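Local atomic coordinates of Pab-dependent poly(a)-specific ribonuclease subunit PAN2 (Neurospora crassa, PDB entry 4CZX), a protein that is the catalytic subunit of the PAN deadenylation complex, which probably shortens mRNA poly(A) tails, and is represented here by its N-terminal WD40 domain. Residues E126-V129 and K135-V138; A167-N170 and V174-L177; L41-T46 and K83-L88; V93-R98 and I139-G144. All blocks are in the same frame, centred on the assembly; numbering follows the deposited sequence. Where two conformers were deposited one is given.

Contact 1 (E126-V129 and K135-V138)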
loop_
_atom_site.group_PDB
_atom_site.type_symbol
_atom_site.label_atom_id
_atom_site.label_comp_id
_atom_site.label_asym_id
_atom_site.label_seq_id
_atom_site.Cartn_x
_atom_site.Cartn_y
_atom_site.Cartn_z
ATOM N N GLU A 126 36.820 14.297 8.379
ATOM C CA GLU A 126 36.797 14.335 6.918
ATOM C C GLU A 126 37.034 12.964 6.283
ATOM O O GLU A 126 37.847 12.172 6.762
ATOM C CB GLU A 126 37.851 15.330 6.416
ATOM C CG GLU A 126 37.871 15.570 4.918
ATOM C CD GLU A 126 38.987 16.524 4.487
ATOM O OE1 GLU A 126 40.118 16.052 4.232
ATOM O OE2 GLU A 126 38.728 17.745 4.388
ATOM N N ILE A 127 36.315 12.681 5.203
ATOM C CA ILE A 127 36.558 11.456 4.460
ATOM C C ILE A 127 36.822 11.712 2.983
ATOM O O ILE A 127 36.405 12.727 2.420
ATOM C CB ILE A 127 35.384 10.462 4.574
ATOM C CG1 ILE A 127 34.073 11.111 4.115
ATOM C CG2 ILE A 127 35.284 9.912 5.980
ATOM C CD1 ILE A 127 32.888 10.153 4.136
ATOM N N LEU A 128 37.534 10.774 2.372
ATOM C CA LEU A 128 37.741 10.749 0.931
ATOM C C LEU A 128 36.902 9.619 0.361
ATOM O O LEU A 128 36.911 8.519 0.909
ATOM C CB LEU A 128 39.220 10.542 0.606
ATOM C CG LEU A 128 39.584 10.318 -0.865
ATOM C CD1 LEU A 128 39.410 11.592 -1.688
ATOM C CD2 LEU A 128 41.028 9.795 -0.977
ATOM N N VAL A 129 36.166 9.865 -0.721
ATOM C CA VAL A 129 35.391 8.783 -1.312
ATOM C C VAL A 129 35.748 8.691 -2.790
ATOM O O VAL A 129 36.008 9.700 -3.448
ATOM C CB VAL A 129 33.847 8.953 -1.121
ATOM C CG1 VAL A 129 33.497 9.219 0.363
ATOM C CG2 VAL A 129 33.279 10.030 -2.028
ATOM N N LYS A 135 36.385 10.615 -10.823
ATOM C CA LYS A 135 36.296 11.688 -9.848
ATOM C C LYS A 135 36.403 11.125 -8.440
ATOM O O LYS A 135 35.992 9.992 -8.190
ATOM C CB LYS A 135 34.982 12.460 -9.975
ATOM C CG LYS A 135 35.012 13.631 -10.941
ATOM C CD LYS A 135 34.529 13.226 -12.315
ATOM C CE LYS A 135 33.977 14.425 -13.083
ATOM N NZ LYS A 135 32.634 14.851 -12.583
ATOM N N MET A 136 36.982 11.914 -7.537
ATOM C CA MET A 136 36.924 11.626 -6.105
ATOM C C MET A 136 36.273 12.803 -5.398
ATOM O O MET A 136 36.305 13.927 -5.896
ATOM C CB MET A 136 38.318 11.372 -5.522
ATOM C CG MET A 136 39.117 10.294 -6.240
ATOM S SD MET A 136 40.635 9.885 -5.351
ATOM C CE MET A 136 41.543 11.428 -5.496
ATOM N N LEU A 137 35.675 12.550 -4.236
ATOM C CA LEU A 137 35.050 13.621 -3.474
ATOM C C LEU A 137 35.555 13.634 -2.046
ATOM O O LEU A 137 35.759 12.585 -1.438
ATOM C CB LEU A 137 33.523 13.488 -3.474
ATOM C CG LEU A 137 32.834 13.536 -4.836
ATOM C CD1 LEU A 137 32.515 12.129 -5.317
ATOM C CD2 LEU A 137 31.581 14.396 -4.758
ATOM N N VAL A 138 35.757 14.837 -1.530
ATOM C CA VAL A 138 36.131 15.037 -0.141
ATOM C C VAL A 138 34.888 15.523 0.624
ATOM O O VAL A 138 34.229 16.478 0.210
ATOM C CB VAL A 138 37.285 16.049 -0.010
ATOM C CG1 VAL A 138 37.727 16.140 1.429
ATOM C CG2 VAL A 138 38.463 15.645 -0.903
#
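Val129 and Leu137 form a hydrogen-bonded pair between two antiparallel strands. Val129 N gives its hydrogen to Leu137 O at 2.8 Å. Leu137 N returns a bond to Val129 O at 3.0 Å, and both bonds are close to straight. On the face that carries these two side chains, Val129 CG2 lies against Leu137 CB at 3.8 Å. Leu128 and Val138 are the adjoining non-hydrogen-bonded pair and point to the other face. There Leu128 CD1 reaches Met136 CB at 4.0 Å and Val138 CG2 at 4.2 Å.

The tightest packing is further along, at Glu126 and Val138. Val138 CG1 sits over the flat face of the carboxylate, 3.3 Å from Glu126 CD. OE2 is nearly as close, and OE1 a little further. Glu126 has CG anti to its N (chi1 -175°) and stays extended at chi2, which brings the carboxylate across this methyl. Chi3 of 88° then turns its flat face to the methyl. The buried oxygens are satisfied elsewhere: OE1 bonds to Thr120 and OE2 forms a salt bridge with Lys122.

Lys135, at the other end, is the loose part. It is exposed, and its side chain leads away from the opposite strand to a salt bridge with Glu149.

The pair belongs to the hairpin 126-131 and 135-140, the two middle strands of a four-stranded antiparallel sheet. The hairpin falls in the predicted third WD repeat. Strand 114-119 flanks 126-131 in the sheet, and its Met117 touches Ile127 and Val129. Strand 145-151 flanks 135-140, with Val147 and Leu150 against Val138.

Contact 2 (A167-N170 and V174-L177)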
loop_
_atom_site.group_PDB
_atom_site.type_symbol
_atom_site.label_atom_id
_atom_site.label_comp_id
_atom_site.label_asym_id
_atom_site.label_seq_id
_atom_site.Cartn_x
_atom_site.Cartn_y
_atom_site.Cartn_z
ATOM N N ALA A 167 45.645 3.266 -1.255
ATOM C CA ALA A 167 44.585 3.272 -2.249
ATOM C C ALA A 167 44.762 2.135 -3.245
ATOM O O ALA A 167 45.635 2.194 -4.109
ATOM C CB ALA A 167 44.566 4.608 -2.969
ATOM N N ALA A 168 43.921 1.110 -3.142
ATOM C CA ALA A 168 43.998 -0.012 -4.079
ATOM C C ALA A 168 43.181 0.266 -5.337
ATOM O O ALA A 168 41.972 0.484 -5.268
ATOM C CB ALA A 168 43.528 -1.292 -3.420
ATOM N N THR A 169 43.857 0.257 -6.481
ATOM C CA THR A 169 43.193 0.427 -7.758
ATOM C C THR A 169 42.500 -0.854 -8.165
ATOM O O THR A 169 42.774 -1.927 -7.626
ATOM C CB THR A 169 44.170 0.797 -8.881
ATOM O OG1 THR A 169 44.858 -0.384 -9.308
ATOM C CG2 THR A 169 45.171 1.832 -8.404
ATOM N N ASN A 170 41.632 -0.760 -9.162
ATOM C CA ASN A 170 40.952 -1.958 -9.623
ATOM C C ASN A 170 41.820 -2.740 -10.606
ATOM O O ASN A 170 41.346 -3.688 -11.229
ATOM C CB ASN A 170 39.594 -1.612 -10.242
ATOM C CG ASN A 170 39.690 -0.585 -11.351
ATOM O OD1 ASN A 170 40.778 -0.217 -11.784
ATOM N ND2 ASN A 170 38.528 -0.137 -11.843
ATOM N N VAL A 174 48.738 -0.534 -5.831
ATOM C CA VAL A 174 48.394 0.293 -4.690
ATOM C C VAL A 174 49.047 1.660 -4.836
ATOM O O VAL A 174 50.259 1.754 -4.995
ATOM C CB VAL A 174 48.841 -0.356 -3.378
ATOM C CG1 VAL A 174 48.572 0.597 -2.193
ATOM C CG2 VAL A 174 48.103 -1.662 -3.179
ATOM N N ASN A 175 48.236 2.717 -4.813
ATOM C CA ASN A 175 48.779 4.074 -4.749
ATOM C C ASN A 175 48.872 4.533 -3.300
ATOM O O ASN A 175 47.912 4.407 -2.544
ATOM C CB ASN A 175 47.917 5.065 -5.542
ATOM C CG ASN A 175 47.991 4.843 -7.034
ATOM O OD1 ASN A 175 48.951 4.264 -7.544
ATOM N ND2 ASN A 175 46.981 5.319 -7.749
ATOM N N ILE A 176 50.026 5.064 -2.919
ATOM C CA ILE A 176 50.184 5.638 -1.595
ATOM C C ILE A 176 50.009 7.145 -1.714
ATOM O O ILE A 176 50.841 7.836 -2.304
ATOM C CB ILE A 176 51.546 5.280 -0.994
ATOM C CG1 ILE A 176 51.728 3.764 -1.019
ATOM C CG2 ILE A 176 51.685 5.824 0.436
ATOM C CD1 ILE A 176 53.125 3.329 -0.720
ATOM N N LEU A 177 48.911 7.640 -1.158
ATOM C CA LEU A 177 48.513 9.031 -1.336
ATOM C C LEU A 177 48.840 9.896 -0.129
ATOM O O LEU A 177 48.597 9.502 1.012
ATOM C CB LEU A 177 47.013 9.129 -1.609
ATOM C CG LEU A 177 46.381 8.256 -2.684
ATOM C CD1 LEU A 177 44.890 8.585 -2.751
ATOM C CD2 LEU A 177 47.047 8.491 -4.020
#
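The beta hairpin of strands 165-169 and 173-177 supplies the two middle strands of a propeller blade, and Ala167 faces Asn175 across it. The hairpin falls in the predicted fourth WD repeat. The two residues are an antiparallel hydrogen-bonded pair. Ala167 N donates to Asn175 O at 2.8 Å, and Asn175 N donates to Ala167 O at 2.7 Å. Both bonds are bent, with angles of 146° and 154° at the hydrogen.

Ala167 is the most covered residue of the contact. Its CB meets Asn175 O at 3.4 Å and Leu177 CD1 at 4.0 Å. Ala168 and Val174 form the next, non-hydrogen-bonded pair, with side chains on the other face. Val174 CG1 packs beside Ala167 O at 3.9 Å.

Thr169 crosses Asn175 at about a right angle. With OG1 at chi1 78°, its methyl CG2 is anti to the carbonyl carbon and lies 4.0 Å from Asn175 ND2. The hydroxyl OG1 bonds instead to Lys171 N in the turn and to Thr173 OG1 at the start of the next strand.

The Asn175 amide is buried but satisfied beyond the hairpin. ND2 serves Tyr156 and Asp154, and OD1 accepts from Gln187. These bonds probably fix the rotation of the amide, whereas its contact with Thr169 is only van der Waals.

Contact 3 (L41-T46 and K83-L88)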
loop_
_atom_site.group_PDB
_atom_site.type_symbol
_atom_site.label_atom_id
_atom_site.label_comp_id
_atom_site.label_asym_id
_atom_site.label_seq_id
_atom_site.Cartn_x
_atom_site.Cartn_y
_atom_site.Cartn_z
ATOM N N LEU A 41 29.550 -3.644 18.556
ATOM C CA LEU A 41 28.729 -3.924 17.377
ATOM C C LEU A 41 29.524 -4.510 16.217
ATOM O O LEU A 41 30.662 -4.114 15.949
ATOM C CB LEU A 41 28.022 -2.650 16.905
ATOM C CG LEU A 41 27.047 -2.019 17.901
ATOM C CD1 LEU A 41 26.450 -0.742 17.326
ATOM C CD2 LEU A 41 25.962 -3.020 18.280
ATOM N N LEU A 42 28.900 -5.461 15.533
ATOM C CA LEU A 42 29.346 -5.900 14.211
ATOM C C LEU A 42 28.294 -5.497 13.183
ATOM O O LEU A 42 27.099 -5.789 13.352
ATOM C CB LEU A 42 29.576 -7.410 14.174
ATOM C CG LEU A 42 30.040 -7.987 12.826
ATOM C CD1 LEU A 42 31.469 -7.557 12.494
ATOM C CD2 LEU A 42 29.928 -9.503 12.828
ATOM N N TRP A 43 28.730 -4.822 12.125
ATOM C CA TRP A 43 27.829 -4.374 11.067
ATOM C C TRP A 43 27.946 -5.227 9.806
ATOM O O TRP A 43 29.056 -5.575 9.380
ATOM C CB TRP A 43 28.106 -2.911 10.732
ATOM C CG TRP A 43 27.703 -1.981 11.855
ATOM C CD1 TRP A 43 28.444 -1.651 12.951
ATOM C CD2 TRP A 43 26.449 -1.295 11.997
ATOM N NE1 TRP A 43 27.736 -0.787 13.762
ATOM C CE2 TRP A 43 26.511 -0.553 13.195
ATOM C CE3 TRP A 43 25.284 -1.228 11.218
ATOM C CZ2 TRP A 43 25.450 0.249 13.641
ATOM C CZ3 TRP A 43 24.227 -0.431 11.665
ATOM C CH2 TRP A 43 24.322 0.297 12.859
ATOM N N ILE A 44 26.796 -5.559 9.217
ATOM C CA ILE A 44 26.736 -6.410 8.015
ATOM C C ILE A 44 25.889 -5.726 6.953
ATOM O O ILE A 44 24.793 -5.245 7.251
ATOM C CB ILE A 44 26.138 -7.804 8.336
ATOM C CG1 ILE A 44 26.897 -8.460 9.493
ATOM C CG2 ILE A 44 26.066 -8.702 7.082
ATOM C CD1 ILE A 44 26.322 -9.784 9.927
ATOM N N GLY A 45 26.384 -5.663 5.716
ATOM C CA GLY A 45 25.610 -5.052 4.649
ATOM C C GLY A 45 25.028 -6.071 3.674
ATOM O O GLY A 45 25.593 -7.151 3.513
ATOM N N THR A 46 23.896 -5.740 3.045
ATOM C CA THR A 46 23.289 -6.600 2.009
ATOM C C THR A 46 23.522 -6.064 0.603
ATOM O O THR A 46 23.937 -4.920 0.417
ATOM C CB THR A 46 21.733 -6.761 2.178
ATOM O OG1 THR A 46 21.070 -5.586 1.693
ATOM C CG2 THR A 46 21.333 -7.029 3.635
ATOM N N LYS A 83 29.906 10.048 16.538
ATOM C CA LYS A 83 28.490 10.406 16.373
ATOM C C LYS A 83 27.649 9.313 15.713
ATOM O O LYS A 83 26.444 9.214 15.956
ATOM C CB LYS A 83 28.362 11.693 15.559
ATOM C CG LYS A 83 28.681 12.974 16.331
ATOM C CD LYS A 83 29.106 14.067 15.360
ATOM C CE LYS A 83 28.839 15.469 15.890
ATOM N NZ LYS A 83 29.199 16.495 14.859
ATOM N N GLY A 84 28.264 8.501 14.863
ATOM C CA GLY A 84 27.514 7.452 14.201
ATOM C C GLY A 84 28.301 6.673 13.170
ATOM O O GLY A 84 29.531 6.667 13.182
ATOM N N VAL A 85 27.571 6.019 12.275
ATOM C CA VAL A 85 28.171 5.159 11.272
ATOM C C VAL A 85 28.037 5.796 9.903
ATOM O O VAL A 85 26.977 6.329 9.563
ATOM C CB VAL A 85 27.506 3.777 11.254
ATOM C CG1 VAL A 85 28.208 2.838 10.212
ATOM C CG2 VAL A 85 27.505 3.183 12.659
ATOM N N ILE A 86 29.105 5.728 9.113
ATOM C CA ILE A 86 29.058 6.184 7.731
ATOM C C ILE A 86 28.945 4.977 6.797
ATOM O O ILE A 86 29.655 3.976 6.952
ATOM C CB ILE A 86 30.285 7.036 7.369
ATOM C CG1 ILE A 86 30.542 8.080 8.469
ATOM C CG2 ILE A 86 30.100 7.723 6.014
ATOM C CD1 ILE A 86 31.763 8.920 8.221
ATOM N N PHE A 87 28.007 5.076 5.866
ATOM C CA PHE A 87 27.665 3.986 4.945
ATOM C C PHE A 87 27.904 4.431 3.510
ATOM O O PHE A 87 27.445 5.505 3.111
ATOM C CB PHE A 87 26.194 3.577 5.103
ATOM C CG PHE A 87 25.769 3.293 6.526
ATOM C CD1 PHE A 87 25.244 4.306 7.335
ATOM C CD2 PHE A 87 25.829 2.002 7.024
ATOM C CE1 PHE A 87 24.819 4.037 8.654
ATOM C CE2 PHE A 87 25.411 1.713 8.313
ATOM C CZ PHE A 87 24.902 2.732 9.144
ATOM N N LEU A 88 28.590 3.607 2.719
ATOM C CA LEU A 88 28.857 3.962 1.329
ATOM C C LEU A 88 28.113 3.039 0.363
ATOM O O LEU A 88 28.167 1.818 0.484
ATOM C CB LEU A 88 30.366 3.912 1.012
ATOM C CG LEU A 88 30.728 4.453 -0.383
ATOM C CD1 LEU A 88 32.054 5.193 -0.348
ATOM C CD2 LEU A 88 30.800 3.352 -1.461
#
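Trp43 and Val85 have the nearest backbones across the contact, yet their CA atoms are 9.5 Å apart, so strands 41-45 and 85-88 do not pair and only side chains meet. Trp43 spans the distance. Its CG is anti to the carbonyl carbon (chi1 -69°), which sends the indole across to the other strand.

Val85 CG2 comes to the indole obliquely, 3.7 Å from Trp43 CZ2 and slightly further from CE2. Phe87 lies two residues on and points to the same side as Val85. The edge of its ring is turned toward the face of the Trp43 six-membered ring, off centre. The planes meet at 71° and the ring centroids are 5.8 Å apart, an offset edge-to-face pair. Phe87 CZ approaches Trp43 CZ3 at 4.1 Å. Val85 CG1 also packs over one face of the Phe87 ring, so Val85 touches both rings.

The indole NE1 hydrogen-bonds to Asp36 OD2, which probably limits how far the indole can swing. Phe78 and Phe80 add further ring contacts.

Packing of apolar and aromatic side chains between neighbouring sheets is characteristic of the beta-propeller. Here it joins two neighbouring blades, in the predicted first and second WD repeats.

Contact 4 (V93-R98 and I139-G144)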
loop_
_atom_site.group_PDB
_atom_site.type_symbol
_atom_site.label_atom_id
_atom_site.label_comp_id
_atom_site.label_asym_id
_atom_site.label_seq_id
_atom_site.Cartn_x
_atom_site.Cartn_y
_atom_site.Cartn_z
ATOM N N VAL A 93 26.464 8.619 -0.060
ATOM C CA VAL A 93 27.084 8.374 1.230
ATOM C C VAL A 93 26.042 8.760 2.271
ATOM O O VAL A 93 25.387 9.791 2.139
ATOM C CB VAL A 93 28.375 9.191 1.419
ATOM C CG1 VAL A 93 29.049 8.847 2.745
ATOM C CG2 VAL A 93 29.336 8.957 0.249
ATOM N N TYR A 94 25.884 7.921 3.283
ATOM C CA TYR A 94 24.838 8.103 4.287
ATOM C C TYR A 94 25.453 8.037 5.670
ATOM O O TYR A 94 26.351 7.233 5.909
ATOM C CB TYR A 94 23.765 7.021 4.134
ATOM C CG TYR A 94 22.597 7.147 5.090
ATOM C CD1 TYR A 94 21.738 8.238 5.023
ATOM C CD2 TYR A 94 22.334 6.157 6.027
ATOM C CE1 TYR A 94 20.650 8.362 5.891
ATOM C CE2 TYR A 94 21.236 6.267 6.901
ATOM C CZ TYR A 94 20.409 7.373 6.827
ATOM O OH TYR A 94 19.336 7.484 7.690
ATOM N N MET A 95 24.965 8.871 6.586
ATOM C CA MET A 95 25.412 8.787 7.964
ATOM C C MET A 95 24.224 8.757 8.914
ATOM O O MET A 95 23.292 9.543 8.774
ATOM C CB MET A 95 26.319 9.959 8.323
ATOM C CG MET A 95 26.880 9.820 9.732
ATOM S SD MET A 95 28.060 11.106 10.162
ATOM C CE MET A 95 28.423 10.612 11.840
ATOM N N ALA A 96 24.255 7.834 9.865
ATOM C CA ALA A 96 23.166 7.703 10.824
ATOM C C ALA A 96 23.756 7.343 12.170
ATOM O O ALA A 96 24.845 6.780 12.241
ATOM C CB ALA A 96 22.165 6.638 10.372
ATOM N N ALA A 97 23.037 7.668 13.234
ATOM C CA ALA A 97 23.412 7.215 14.561
ATOM C C ALA A 97 23.237 5.710 14.578
ATOM O O ALA A 97 22.540 5.159 13.721
ATOM C CB ALA A 97 22.551 7.896 15.632
ATOM N N ARG A 98 23.846 5.042 15.549
ATOM C CA ARG A 98 23.767 3.588 15.632
ATOM C C ARG A 98 22.342 3.115 15.946
ATOM O O ARG A 98 21.986 1.962 15.679
ATOM C CB ARG A 98 24.770 3.078 16.671
ATOM C CG ARG A 98 26.213 3.269 16.207
ATOM C CD ARG A 98 27.241 3.176 17.342
ATOM N NE ARG A 98 28.596 3.229 16.780
ATOM C CZ ARG A 98 29.260 4.356 16.539
ATOM N NH1 ARG A 98 28.715 5.535 16.841
ATOM N NH2 ARG A 98 30.478 4.312 16.018
ATOM N N ILE A 139 34.566 14.854 1.728
ATOM C CA ILE A 139 33.360 15.163 2.504
ATOM C C ILE A 139 33.689 15.595 3.932
ATOM O O ILE A 139 34.447 14.912 4.636
ATOM C CB ILE A 139 32.400 13.942 2.545
ATOM C CG1 ILE A 139 31.786 13.710 1.161
ATOM C CG2 ILE A 139 31.306 14.133 3.595
ATOM C CD1 ILE A 139 31.087 12.354 0.983
ATOM N N ASP A 140 33.132 16.739 4.337
ATOM C CA ASP A 140 33.167 17.209 5.722
ATOM C C ASP A 140 32.142 16.397 6.502
ATOM O O ASP A 140 30.938 16.519 6.269
ATOM C CB ASP A 140 32.853 18.712 5.801
ATOM C CG ASP A 140 32.982 19.293 7.221
ATOM O OD1 ASP A 140 32.741 18.589 8.229
ATOM O OD2 ASP A 140 33.299 20.494 7.322
ATOM N N VAL A 141 32.630 15.569 7.417
ATOM C CA VAL A 141 31.785 14.647 8.169
ATOM C C VAL A 141 30.923 15.389 9.200
ATOM O O VAL A 141 29.808 14.966 9.523
ATOM C CB VAL A 141 32.659 13.561 8.847
ATOM C CG1 VAL A 141 31.834 12.658 9.731
ATOM C CG2 VAL A 141 33.363 12.707 7.751
ATOM N N ASN A 142 31.422 16.516 9.688
ATOM C CA ASN A 142 30.656 17.294 10.659
ATOM C C ASN A 142 29.486 18.022 10.010
ATOM O O ASN A 142 28.381 18.033 10.548
ATOM C CB ASN A 142 31.569 18.279 11.380
ATOM C CG ASN A 142 32.600 17.582 12.231
ATOM O OD1 ASN A 142 32.292 16.609 12.918
ATOM N ND2 ASN A 142 33.837 18.053 12.169
ATOM N N LYS A 143 29.728 18.616 8.845
ATOM C CA LYS A 143 28.691 19.376 8.158
ATOM C C LYS A 143 27.845 18.492 7.247
ATOM O O LYS A 143 26.716 18.837 6.913
ATOM C CB LYS A 143 29.312 20.516 7.350
ATOM C CG LYS A 143 29.825 21.685 8.201
ATOM C CD LYS A 143 30.419 22.770 7.316
ATOM C CE LYS A 143 30.960 23.941 8.117
ATOM N NZ LYS A 143 31.879 24.759 7.269
ATOM N N GLY A 144 28.394 17.350 6.844
ATOM C CA GLY A 144 27.701 16.470 5.924
ATOM C C GLY A 144 27.572 17.088 4.543
ATOM O O GLY A 144 26.491 17.094 3.942
#
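Val93 and Ile139 meet tip to tip, and the whole contact consists of just this touch and one other. Val93 CG2 lies 3.9 Å from Ile139 CD1. The second touch is between Met95 SD and Val141 CG1, at 4.1 Å. Met95 is fully extended. Chi1 of -175° and chi2 of 175° bring its sulfur across the gap, where the methionine chain and Val141 cross at about a right angle. Both touches are apolar, and the backbones stay well apart. The nearest CA pair, Met95 and Gly144, is 8.3 Å apart.

The segments lie on neighbouring blades of the beta-propeller, in the predicted second and third WD repeats. Trp104 lies beside both Val93 and Met95, and its NE1 hydrogen-bonds to Val141 O. The interface is thus not wholly apolar once strand 102-106 is counted.

Val141 stands at the start of the turn from strand 135-140 into strand 145-151. Asp140 OD1 accepts from Lys143 N at 3.1 Å in an Asx motif, with the N-H coming from above the carboxylate plane. A weak bond from Asn142 N reaches the same oxygen. Gly144 N bonds to Asp140 O at 2.7 Å, and Gly144 has a positive phi (68°), which favours glycine. On the 93-98 side, Tyr94 meets an aromatic side chain of another chain edge-to-face.

Contacts 1 and 2 pair strands inside single blades, while contacts 3 and 4 join neighbouring blades. Contact 1 touches contact 4 directly: both use strand 135-140, and Ile127 O lies 2.9 Å from Ile139 N in a probable hydrogen bond. Contacts 3 and 4 share a sheet, where Phe87 N and Tyr94 O are 2.7 Å apart. Contact 3 also packs on contact 1, with Ile86 CG2 at 4.1 Å from Ile127 CD1. Contact 2 touches none of the others; its nearest atoms lie about 4 Å from contact 1, and its centre about 23 Å from that of contact 3. The metal-binding exonuclease domain is another part of PAN2, so none of these contacts forms the catalytic site.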